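PDB 6VVE: Dot/Icm T4SS effector from Legionella pneumophila, which is an effector kinase, activated by host inositol hexakisphosphate, that probably transfers phosphate from ATP. Local coordinates for residues A37-M51 against I113-Q125. Numbering follows the deposited sequence.
Sequences AVRFENDEPMDYVLM and IEQQFFLKYHGIQ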
loop_
_atom_site.group_PDB
_atom_site.type_symbol
_atom_site.label_atom_id
_atom_site.label_comp_id
_atom_site.label_asym_id
_atom_site.label_seq_id
_atom_site.Cartn_x
_atom_site.Cartn_y
_atom_site.Cartn_z
ATOM N N ALA A 37 9.728 -9.744 -10.980
ATOM C CA ALA A 37 8.877 -9.347 -12.097
ATOM C C ALA A 37 9.674 -8.408 -12.991
ATOM O O ALA A 37 10.225 -7.411 -12.509
ATOM C CB ALA A 37 7.599 -8.673 -11.603
ATOM N N VAL A 38 9.752 -8.733 -14.282
ATOM C CA VAL A 38 10.539 -7.979 -15.249
ATOM C C VAL A 38 9.598 -7.367 -16.275
ATOM O O VAL A 38 8.752 -8.069 -16.843
ATOM C CB VAL A 38 11.580 -8.876 -15.948
ATOM C CG1 VAL A 38 12.319 -8.093 -17.030
ATOM C CG2 VAL A 38 12.563 -9.445 -14.937
ATOM N N ARG A 39 9.745 -6.061 -16.512
ATOM C CA ARG A 39 8.948 -5.365 -17.513
ATOM C C ARG A 39 9.790 -5.097 -18.751
ATOM O O ARG A 39 11.019 -4.985 -18.683
ATOM C CB ARG A 39 8.388 -4.055 -16.964
ATOM C CG ARG A 39 9.421 -2.997 -16.630
ATOM C CD ARG A 39 8.753 -1.710 -16.152
ATOM N NE ARG A 39 9.701 -0.607 -16.001
ATOM C CZ ARG A 39 10.055 0.213 -16.983
ATOM N NH1 ARG A 39 9.539 0.065 -18.194
ATOM N NH2 ARG A 39 10.927 1.186 -16.754
ATOM N N PHE A 40 9.111 -4.996 -19.893
ATOM C CA PHE A 40 9.759 -4.875 -21.191
ATOM C C PHE A 40 9.271 -3.633 -21.919
ATOM O O PHE A 40 8.113 -3.231 -21.781
ATOM C CB PHE A 40 9.478 -6.109 -22.066
ATOM C CG PHE A 40 10.070 -7.382 -21.533
ATOM C CD1 PHE A 40 9.533 -8.002 -20.414
ATOM C CD2 PHE A 40 11.169 -7.961 -22.152
ATOM C CE1 PHE A 40 10.073 -9.161 -19.921
ATOM C CE2 PHE A 40 11.718 -9.134 -21.660
ATOM C CZ PHE A 40 11.172 -9.733 -20.544
ATOM N N GLU A 41 10.172 -3.030 -22.702
ATOM C CA GLU A 41 9.826 -1.984 -23.649
ATOM C C GLU A 41 10.535 -2.289 -24.961
ATOM O O GLU A 41 11.723 -2.635 -24.968
ATOM C CB GLU A 41 10.235 -0.589 -23.154
ATOM C CG GLU A 41 9.584 -0.161 -21.857
ATOM C CD GLU A 41 9.985 1.259 -21.456
ATOM O OE1 GLU A 41 10.226 2.077 -22.352
ATOM O OE2 GLU A 41 10.058 1.551 -20.246
ATOM N N ASN A 42 9.809 -2.151 -26.068
ATOM C CA ASN A 42 10.380 -2.362 -27.396
ATOM C C ASN A 42 11.066 -3.721 -27.483
ATOM O O ASN A 42 12.167 -3.848 -28.011
ATOM C CB ASN A 42 11.351 -1.238 -27.755
ATOM C CG ASN A 42 10.694 0.131 -27.722
ATOM O OD1 ASN A 42 9.551 0.294 -28.156
ATOM N ND2 ASN A 42 11.411 1.123 -27.193
ATOM N N ASP A 43 10.408 -4.739 -26.929
ATOM C CA ASP A 43 10.855 -6.133 -27.003
ATOM C C ASP A 43 12.173 -6.375 -26.267
ATOM O O ASP A 43 12.898 -7.320 -26.592
ATOM C CB ASP A 43 10.997 -6.594 -28.465
ATOM C CG ASP A 43 9.683 -6.574 -29.214
ATOM O OD1 ASP A 43 8.654 -6.978 -28.625
ATOM O OD2 ASP A 43 9.679 -6.150 -30.387
ATOM N N GLU A 44 12.507 -5.547 -25.282
ATOM C CA GLU A 44 13.746 -5.694 -24.533
ATOM C C GLU A 44 13.477 -5.580 -23.042
ATOM O O GLU A 44 12.587 -4.829 -22.628
ATOM C CB GLU A 44 14.766 -4.622 -24.941
ATOM C CG GLU A 44 15.178 -4.667 -26.401
ATOM C CD GLU A 44 16.153 -5.784 -26.698
ATOM O OE1 GLU A 44 16.420 -6.599 -25.788
ATOM O OE2 GLU A 44 16.660 -5.842 -27.840
ATOM N N PRO A 45 14.233 -6.304 -22.208
ATOM C CA PRO A 45 14.057 -6.163 -20.754
ATOM C C PRO A 45 14.558 -4.797 -20.307
ATOM O O PRO A 45 15.659 -4.377 -20.672
ATOM C CB PRO A 45 14.902 -7.302 -20.164
ATOM C CG PRO A 45 15.535 -8.026 -21.344
ATOM C CD PRO A 45 15.407 -7.134 -22.547
HETATM N N MSE A 46 13.745 -4.112 -19.510
HETATM C CA MSE A 46 14.066 -2.753 -19.102
HETATM C C MSE A 46 14.358 -2.631 -17.612
HETATM O O MSE A 46 15.342 -2.002 -17.219
HETATM C CB MSE A 46 12.921 -1.803 -19.470
HETATM C CG MSE A 46 12.695 -1.633 -20.964
HETATM SE SE MSE A 46 14.275 -1.016 -21.933
HETATM C CE MSE A 46 14.778 0.472 -20.757
ATOM N N ASP A 47 13.515 -3.230 -16.779
ATOM C CA ASP A 47 13.691 -3.107 -15.337
ATOM C C ASP A 47 13.036 -4.297 -14.655
ATOM O O ASP A 47 12.287 -5.058 -15.274
ATOM C CB ASP A 47 13.107 -1.781 -14.827
ATOM C CG ASP A 47 13.715 -1.339 -13.524
ATOM O OD1 ASP A 47 14.596 -2.058 -12.994
ATOM O OD2 ASP A 47 13.309 -0.264 -13.036
ATOM N N TYR A 48 13.318 -4.431 -13.357
ATOM C CA TYR A 48 12.809 -5.538 -12.560
ATOM C C TYR A 48 12.445 -5.054 -11.162
ATOM O O TYR A 48 12.880 -3.992 -10.709
ATOM C CB TYR A 48 13.845 -6.672 -12.458
ATOM C CG TYR A 48 15.117 -6.247 -11.761
ATOM C CD1 TYR A 48 16.165 -5.673 -12.474
ATOM C CD2 TYR A 48 15.267 -6.409 -10.388
ATOM C CE1 TYR A 48 17.326 -5.278 -11.840
ATOM C CE2 TYR A 48 16.426 -6.017 -9.746
ATOM C CZ TYR A 48 17.452 -5.451 -10.475
ATOM O OH TYR A 48 18.607 -5.058 -9.838
ATOM N N VAL A 49 11.628 -5.854 -10.484
ATOM C CA VAL A 49 11.307 -5.652 -9.078
ATOM C C VAL A 49 11.338 -7.004 -8.376
ATOM O O VAL A 49 11.019 -8.039 -8.966
ATOM C CB VAL A 49 9.933 -4.982 -8.873
ATOM C CG1 VAL A 49 9.951 -3.561 -9.430
ATOM C CG2 VAL A 49 8.829 -5.825 -9.512
ATOM N N LEU A 50 11.724 -6.989 -7.105
ATOM C CA LEU A 50 11.753 -8.195 -6.287
ATOM C C LEU A 50 10.365 -8.429 -5.703
ATOM O O LEU A 50 9.741 -7.498 -5.168
ATOM C CB LEU A 50 12.794 -8.059 -5.181
ATOM C CG LEU A 50 12.796 -9.094 -4.060
ATOM C CD1 LEU A 50 12.875 -10.522 -4.586
ATOM C CD2 LEU A 50 13.968 -8.812 -3.108
HETATM N N MSE A 51 9.884 -9.667 -5.810
HETATM C CA MSE A 51 8.564 -10.015 -5.274
HETATM C C MSE A 51 8.662 -10.758 -3.934
HETATM O O MSE A 51 8.016 -10.362 -2.969
HETATM C CB MSE A 51 7.785 -10.857 -6.287
HETATM C CG MSE A 51 7.571 -10.191 -7.649
HETATM SE SE MSE A 51 6.634 -8.466 -7.604
HETATM C CE MSE A 51 5.062 -8.950 -6.586
ATOM N N ILE A 113 1.964 -5.668 -10.263
ATOM C CA ILE A 113 3.323 -5.526 -10.776
ATOM C C ILE A 113 3.601 -4.066 -11.116
ATOM O O ILE A 113 4.632 -3.504 -10.731
ATOM C CB ILE A 113 3.538 -6.444 -11.991
ATOM C CG1 ILE A 113 3.501 -7.914 -11.576
ATOM C CG2 ILE A 113 4.849 -6.103 -12.673
ATOM C CD1 ILE A 113 3.266 -8.872 -12.711
ATOM N N GLU A 114 2.680 -3.430 -11.845
ATOM C CA GLU A 114 2.838 -2.012 -12.159
ATOM C C GLU A 114 2.921 -1.184 -10.885
ATOM O O GLU A 114 3.728 -0.252 -10.787
ATOM C CB GLU A 114 1.680 -1.540 -13.033
ATOM C CG GLU A 114 1.630 -2.215 -14.402
ATOM C CD GLU A 114 0.430 -1.789 -15.216
ATOM O OE1 GLU A 114 -0.664 -1.641 -14.639
ATOM O OE2 GLU A 114 0.586 -1.573 -16.439
ATOM N N GLN A 115 2.102 -1.517 -9.887
ATOM C CA GLN A 115 2.128 -0.766 -8.636
ATOM C C GLN A 115 3.435 -1.001 -7.891
ATOM O O GLN A 115 3.976 -0.081 -7.269
ATOM C CB GLN A 115 0.918 -1.145 -7.780
ATOM C CG GLN A 115 -0.401 -0.641 -8.383
ATOM C CD GLN A 115 -1.620 -1.292 -7.770
ATOM O OE1 GLN A 115 -1.542 -1.948 -6.730
ATOM N NE2 GLN A 115 -2.761 -1.108 -8.413
ATOM N N GLN A 116 3.958 -2.226 -7.948
ATOM C CA GLN A 116 5.274 -2.491 -7.377
ATOM C C GLN A 116 6.335 -1.605 -8.023
ATOM O O GLN A 116 7.206 -1.059 -7.333
ATOM C CB GLN A 116 5.631 -3.965 -7.551
ATOM C CG GLN A 116 6.856 -4.418 -6.760
ATOM C CD GLN A 116 6.514 -4.777 -5.318
ATOM O OE1 GLN A 116 6.009 -3.953 -4.562
ATOM N NE2 GLN A 116 6.774 -6.019 -4.947
ATOM N N PHE A 117 6.276 -1.444 -9.348
ATOM C CA PHE A 117 7.242 -0.576 -10.018
ATOM C C PHE A 117 7.083 0.875 -9.578
ATOM O O PHE A 117 8.075 1.586 -9.382
ATOM C CB PHE A 117 7.103 -0.683 -11.539
ATOM C CG PHE A 117 7.903 -1.806 -12.137
ATOM C CD1 PHE A 117 9.259 -1.644 -12.388
ATOM C CD2 PHE A 117 7.308 -3.019 -12.437
ATOM C CE1 PHE A 117 10.006 -2.672 -12.936
ATOM C CE2 PHE A 117 8.049 -4.054 -12.972
ATOM C CZ PHE A 117 9.401 -3.883 -13.222
ATOM N N PHE A 118 5.840 1.335 -9.422
ATOM C CA PHE A 118 5.616 2.667 -8.868
ATOM C C PHE A 118 6.292 2.800 -7.509
ATOM O O PHE A 118 7.003 3.778 -7.248
ATOM C CB PHE A 118 4.117 2.948 -8.747
ATOM C CG PHE A 118 3.802 4.230 -8.022
ATOM C CD1 PHE A 118 3.730 4.264 -6.633
ATOM C CD2 PHE A 118 3.584 5.401 -8.728
ATOM C CE1 PHE A 118 3.458 5.439 -5.968
ATOM C CE2 PHE A 118 3.303 6.585 -8.061
ATOM C CZ PHE A 118 3.239 6.601 -6.685
ATOM N N LEU A 119 6.083 1.810 -6.629
ATOM C CA LEU A 119 6.683 1.863 -5.302
ATOM C C LEU A 119 8.201 1.923 -5.387
ATOM O O LEU A 119 8.838 2.709 -4.673
ATOM C CB LEU A 119 6.239 0.658 -4.474
ATOM C CG LEU A 119 4.760 0.563 -4.127
ATOM C CD1 LEU A 119 4.478 -0.743 -3.348
ATOM C CD2 LEU A 119 4.299 1.766 -3.338
ATOM N N LYS A 120 8.799 1.105 -6.258
ATOM C CA LYS A 120 10.249 1.127 -6.413
ATOM C C LYS A 120 10.732 2.494 -6.881
ATOM O O LYS A 120 11.698 3.045 -6.337
ATOM C CB LYS A 120 10.693 0.032 -7.387
ATOM C CG LYS A 120 12.190 0.023 -7.653
ATOM C CD LYS A 120 12.593 -1.106 -8.586
ATOM C CE LYS A 120 14.052 -0.966 -9.010
ATOM N NZ LYS A 120 14.536 -2.152 -9.769
ATOM N N TYR A 121 10.076 3.056 -7.898
ATOM C CA TYR A 121 10.495 4.333 -8.457
ATOM C C TYR A 121 10.269 5.501 -7.503
ATOM O O TYR A 121 10.715 6.617 -7.805
ATOM C CB TYR A 121 9.761 4.585 -9.773
ATOM C CG TYR A 121 10.096 3.575 -10.863
ATOM C CD1 TYR A 121 11.247 2.814 -10.801
ATOM C CD2 TYR A 121 9.249 3.385 -11.946
ATOM C CE1 TYR A 121 11.555 1.891 -11.795
ATOM C CE2 TYR A 121 9.543 2.478 -12.943
ATOM C CZ TYR A 121 10.697 1.733 -12.866
ATOM O OH TYR A 121 11.002 0.817 -13.848
ATOM N N HIS A 122 9.597 5.276 -6.371
ATOM C CA HIS A 122 9.477 6.272 -5.320
ATOM C C HIS A 122 10.195 5.868 -4.040
ATOM O O HIS A 122 10.114 6.594 -3.046
ATOM C CB HIS A 122 8.001 6.543 -5.025
ATOM C CG HIS A 122 7.281 7.223 -6.147
ATOM N ND1 HIS A 122 7.086 6.629 -7.375
ATOM C CD2 HIS A 122 6.722 8.453 -6.231
ATOM C CE1 HIS A 122 6.432 7.462 -8.165
ATOM N NE2 HIS A 122 6.201 8.577 -7.496
ATOM N N GLY A 123 10.900 4.742 -4.041
ATOM C CA GLY A 123 11.650 4.316 -2.870
ATOM C C GLY A 123 10.803 4.048 -1.646
ATOM O O GLY A 123 11.214 4.383 -0.531
ATOM N N ILE A 124 9.626 3.444 -1.827
ATOM C CA ILE A 124 8.729 3.168 -0.711
ATOM C C ILE A 124 8.196 1.740 -0.778
ATOM O O ILE A 124 7.241 1.391 -0.073
ATOM C CB ILE A 124 7.564 4.176 -0.683
ATOM C CG1 ILE A 124 6.884 4.246 -2.056
ATOM C CG2 ILE A 124 8.053 5.551 -0.270
ATOM C CD1 ILE A 124 5.604 5.039 -2.059
ATOM N N GLN A 125 8.816 0.900 -1.612
ATOM C CA GLN A 125 8.351 -0.479 -1.735
ATOM C C GLN A 125 8.381 -1.206 -0.394
ATOM O O GLN A 125 7.522 -2.054 -0.125
ATOM C CB GLN A 125 9.202 -1.233 -2.762
ATOM C CG GLN A 125 8.768 -2.683 -2.968
ATOM C CD GLN A 125 9.602 -3.402 -4.014
ATOM O OE1 GLN A 125 10.358 -2.784 -4.774
ATOM N NE2 GLN A 125 9.474 -4.723 -4.051
HETATM O O HOH W 1 12.055 -4.312 -5.797
HETATM O O HOH W 2 6.405 -8.183 -2.637
#
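Phe117 brings helix 113-121 against the antiparallel hairpin 37-51, part of the sheet beside the inositol hexakisphosphate, the helix axis running nearly at right angles to strand 44-51 (98°) and 8.7 Å from it. Its ring is sandwiched: Val49 CG1 sits over one face, 3.6 Å from the ring centroid, and Arg39 CD over the opposite face, both as CH-pi contacts. A branched valine and the methylene part of an arginine suit these faces, and Ala37, being small, lets Ile113 CG2 come up to the alanine CB. Beyond Phe117, the long, straight arm of Arg39 brings the edge of its guanidinium to Tyr121 OH, which takes both NE and NH2 as donors. Tyr121 OH in turn donates to the anti lone pair of Asp47 OD2 (2.7 Å), with carboxylate and ring planes only 17° apart. Lys120, stretched out with CG anti to the backbone N (chi1 178°), ends in a salt bridge from NZ to Asp47 OD1, a 2.6 Å bond from NZ to Tyr48 O and a cation-pi contact over the Tyr48 ring. Glu41 holds Arg39 through NH1. Taking two N-H bonds from a cation probably polarises Tyr121 OH as a donor, and the shared hydroxyl and carboxylate tie Arg39, Lys120 and Tyr121 into one network bordering the ring.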